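Local coordinates for PHD-type domain-containing protein (Chaetomium thermophilum, PDB 6VHF) that probably binds RbBP5 through this domain, where one non-canonical zinc finger stabilizes integration of Cfp1 into the histone H3K4 methyltransferase complex COMPASS, at residues A[55-60]-A[128-133]. Numbering follows the deposited sequence.
Sequences DICGYD and GMCLRK. With ZN (zinc ion), chain B.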
ATOM      1  N   ASP A  55      -2.098  27.616  -4.349  1.00 64.61           N
ATOM      2  CA  ASP A  55      -2.369  26.861  -5.565  1.00 62.82           C
ATOM      3  C   ASP A  55      -1.262  25.868  -5.887  1.00 60.08           C
ATOM      4  O   ASP A  55      -1.413  25.092  -6.835  1.00 62.21           O
ATOM      5  CB  ASP A  55      -2.538  27.816  -6.758  1.00 66.90           C
ATOM      6  CG  ASP A  55      -3.560  28.900  -6.503  1.00 74.86           C
ATOM      7  OD1 ASP A  55      -3.227  30.096  -6.695  1.00 78.55           O
ATOM      8  OD2 ASP A  55      -4.702  28.559  -6.128  1.00 77.11           O
ATOM      9  N   ILE A  56      -0.144  25.911  -5.156  1.00 52.90           N
ATOM     10  CA  ILE A  56       0.980  25.022  -5.437  1.00 59.94           C
ATOM     11  C   ILE A  56       0.548  23.563  -5.317  1.00 54.69           C
ATOM     12  O   ILE A  56      -0.156  23.182  -4.373  1.00 49.63           O
ATOM     13  CB  ILE A  56       2.146  25.349  -4.489  1.00 57.82           C
ATOM     14  CG1 ILE A  56       3.012  26.457  -5.075  1.00 60.30           C
ATOM     15  CG2 ILE A  56       2.969  24.096  -4.157  1.00 56.65           C
ATOM     16  CD1 ILE A  56       3.672  26.077  -6.368  1.00 58.50           C
ATOM     17  N   CYS A  57       0.964  22.741  -6.288  1.00 57.95           N
ATOM     18  CA  CYS A  57       0.641  21.315  -6.282  1.00 55.12           C
ATOM     19  C   CYS A  57       1.265  20.616  -5.080  1.00 51.66           C
ATOM     20  O   CYS A  57       0.558  20.122  -4.195  1.00 47.41           O
ATOM     21  CB  CYS A  57       1.109  20.658  -7.579  1.00 56.38           C
ATOM     22  SG  CYS A  57       0.880  18.823  -7.569  1.00 53.29           S
ATOM     23  N   GLY A  58       2.597  20.586  -5.023  1.00 47.64           N
ATOM     24  CA  GLY A  58       3.295  20.075  -3.863  1.00 56.03           C
ATOM     25  C   GLY A  58       3.617  18.591  -3.903  1.00 51.95           C
ATOM     26  O   GLY A  58       4.265  18.093  -2.974  1.00 49.39           O
ATOM     27  N   TYR A  59       3.192  17.887  -4.950  1.00 53.75           N
ATOM     28  CA  TYR A  59       3.490  16.472  -5.116  1.00 54.32           C
ATOM     29  C   TYR A  59       4.989  16.218  -5.029  1.00 53.77           C
ATOM     30  O   TYR A  59       5.784  16.859  -5.721  1.00 55.99           O
ATOM     31  CB  TYR A  59       2.937  15.999  -6.464  1.00 56.22           C
ATOM     32  CG  TYR A  59       3.038  14.523  -6.734  1.00 58.78           C
ATOM     33  CD1 TYR A  59       4.130  14.001  -7.410  1.00 58.01           C
ATOM     34  CD2 TYR A  59       2.029  13.656  -6.352  1.00 58.92           C
ATOM     35  CE1 TYR A  59       4.225  12.666  -7.682  1.00 58.92           C
ATOM     36  CE2 TYR A  59       2.113  12.306  -6.624  1.00 56.99           C
ATOM     37  CZ  TYR A  59       3.218  11.814  -7.290  1.00 62.16           C
ATOM     38  OH  TYR A  59       3.330  10.459  -7.568  1.00 55.49           O
ATOM     39  N   ASP A  60       5.368  15.285  -4.161  1.00 52.46           N
ATOM     40  CA  ASP A  60       6.750  14.863  -3.997  1.00 51.96           C
ATOM     41  C   ASP A  60       7.071  13.714  -4.954  1.00 58.93           C
ATOM     42  O   ASP A  60       6.269  12.789  -5.127  1.00 57.04           O
ATOM     43  CB  ASP A  60       6.983  14.421  -2.552  1.00 48.01           C
ATOM     44  CG  ASP A  60       8.440  14.369  -2.180  1.00 53.73           C
ATOM     45  OD1 ASP A  60       9.191  13.583  -2.805  1.00 55.12           O
ATOM     46  OD2 ASP A  60       8.834  15.103  -1.240  1.00 56.58           O
ATOM     47  N   GLY A 128      12.413  18.337  -5.027  1.00 53.82           N
ATOM     48  CA  GLY A 128      11.583  17.187  -5.301  1.00 54.88           C
ATOM     49  C   GLY A 128      10.110  17.496  -5.368  1.00 56.64           C
ATOM     50  O   GLY A 128       9.305  16.580  -5.573  1.00 54.76           O
ATOM     51  N   MET A 129       9.729  18.758  -5.215  1.00 52.43           N
ATOM     52  CA  MET A 129       8.335  19.144  -5.091  1.00 52.64           C
ATOM     53  C   MET A 129       7.849  19.714  -6.413  1.00 56.18           C
ATOM     54  O   MET A 129       8.581  20.437  -7.093  1.00 67.50           O
ATOM     55  CB  MET A 129       8.172  20.163  -3.960  1.00 51.16           C
ATOM     56  CG  MET A 129       6.767  20.333  -3.442  1.00 54.72           C
ATOM     57  SD  MET A 129       6.613  21.693  -2.255  1.00 46.17           S
ATOM     58  CE  MET A 129       7.488  21.079  -0.819  1.00 46.61           C
ATOM     59  N   CYS A 130       6.620  19.374  -6.787  1.00 57.92           N
ATOM     60  CA  CYS A 130       6.038  19.850  -8.033  1.00 56.81           C
ATOM     61  C   CYS A 130       5.384  21.195  -7.784  1.00 59.41           C
ATOM     62  O   CYS A 130       4.451  21.290  -6.976  1.00 60.66           O
ATOM     63  CB  CYS A 130       5.009  18.873  -8.578  1.00 61.12           C
ATOM     64  SG  CYS A 130       4.020  19.575  -9.897  1.00 62.67           S
ATOM     65  N   LEU A 131       5.866  22.227  -8.477  1.00 63.93           N
ATOM     66  CA  LEU A 131       5.415  23.592  -8.235  1.00 67.01           C
ATOM     67  C   LEU A 131       4.361  24.057  -9.242  1.00 68.44           C
ATOM     68  O   LEU A 131       4.077  25.259  -9.318  1.00 61.55           O
ATOM     69  CB  LEU A 131       6.602  24.565  -8.225  1.00 62.13           C
ATOM     70  CG  LEU A 131       7.603  24.527  -7.063  1.00 62.40           C
ATOM     71  CD1 LEU A 131       6.904  24.263  -5.718  1.00 57.39           C
ATOM     72  CD2 LEU A 131       8.707  23.502  -7.332  1.00 65.07           C
ATOM     73  N   ARG A 132       3.763  23.141 -10.004  1.00 65.88           N
ATOM     74  CA  ARG A 132       2.703  23.554 -10.909  1.00 66.03           C
ATOM     75  C   ARG A 132       1.522  24.093 -10.104  1.00 66.81           C
ATOM     76  O   ARG A 132       1.199  23.577  -9.034  1.00 64.14           O
ATOM     77  CB  ARG A 132       2.283  22.390 -11.808  1.00 70.23           C
ATOM     78  CG  ARG A 132       1.303  22.759 -12.927  1.00 77.32           C
ATOM     79  CD  ARG A 132       1.983  23.385 -14.165  1.00 80.08           C
ATOM     80  NE  ARG A 132       2.760  24.590 -13.854  1.00 79.61           N
ATOM     81  CZ  ARG A 132       2.238  25.804 -13.688  1.00 75.75           C
ATOM     82  NH1 ARG A 132       0.932  25.986 -13.805  1.00 76.20           N
ATOM     83  NH2 ARG A 132       3.019  26.838 -13.397  1.00 79.86           N
ATOM     84  N   LYS A 133       0.915  25.179 -10.588  1.00 67.80           N
ATOM     85  CA  LYS A 133      -0.293  25.713  -9.966  1.00 69.39           C
ATOM     86  C   LYS A 133      -1.518  25.110 -10.641  1.00 71.15           C
ATOM     87  O   LYS A 133      -1.526  24.898 -11.857  1.00 75.01           O
ATOM     88  CB  LYS A 133      -0.349  27.244 -10.046  1.00 73.03           C
ATOM     89  CG  LYS A 133       0.624  27.993  -9.110  1.00 72.52           C
ATOM     90  CD  LYS A 133       0.304  29.497  -9.032  1.00 72.13           C
ATOM     91  CE  LYS A 133       1.398  30.288  -8.303  1.00 73.62           C
ATOM     92  NZ  LYS A 133       2.777  29.978  -8.791  1.00 73.66           N
TER
HETATM   93 ZN    ZN B 601       1.710  18.364  -9.793  1.00 75.64          ZN
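Cys-57 and Cys-130 reach from two antiparallel loops to one zinc ion, their SG atoms 2.4 and 2.6 Å from the metal. Cysteine suits both places as a soft thiolate ligand, and a chi1 anti to the backbone N (174° and 167°) carries each SG to the zinc. Cys-135 and His-138, on whose ring Tyr-59 stacks, complete the site. Arg-132 N donates a hydrogen bond to Cys-130 SG, and Tyr-59 N a weak one to Cys-57 SG, which would be expected to temper the thiolates' negative charge.

Three backbone hydrogen bonds tie the loops together: Cys-57 N to Arg-132 O, Gly-58 N to Cys-130 O at 2.8 Å and nearly straight, and Cys-130 N to Tyr-59 O. Glycine suits position 58 because at its positive phi (91°) a CB would jam against the preceding carbonyl. Met-129 CG packs on Gly-58 CA at 3.5 Å.

Among apolar groups, branched Ile-56 and Leu-131 cover each other, CD1 of Ile-56 meeting CB and CD1 of Leu-131, both at 3.8 Å. The long methylene chain of Lys-133 passes Asp-55 CB, and its NZ hydrogen-bonds to Gly-51 O.

Segment 55-60 lies between helices 4-46 and 64-77, and Met-129 of the other segment rests on Ala-44 of helix 4-46; Trp-141 NE1, starting helix 141-177, hydrogen-bonds to Cys-57 O.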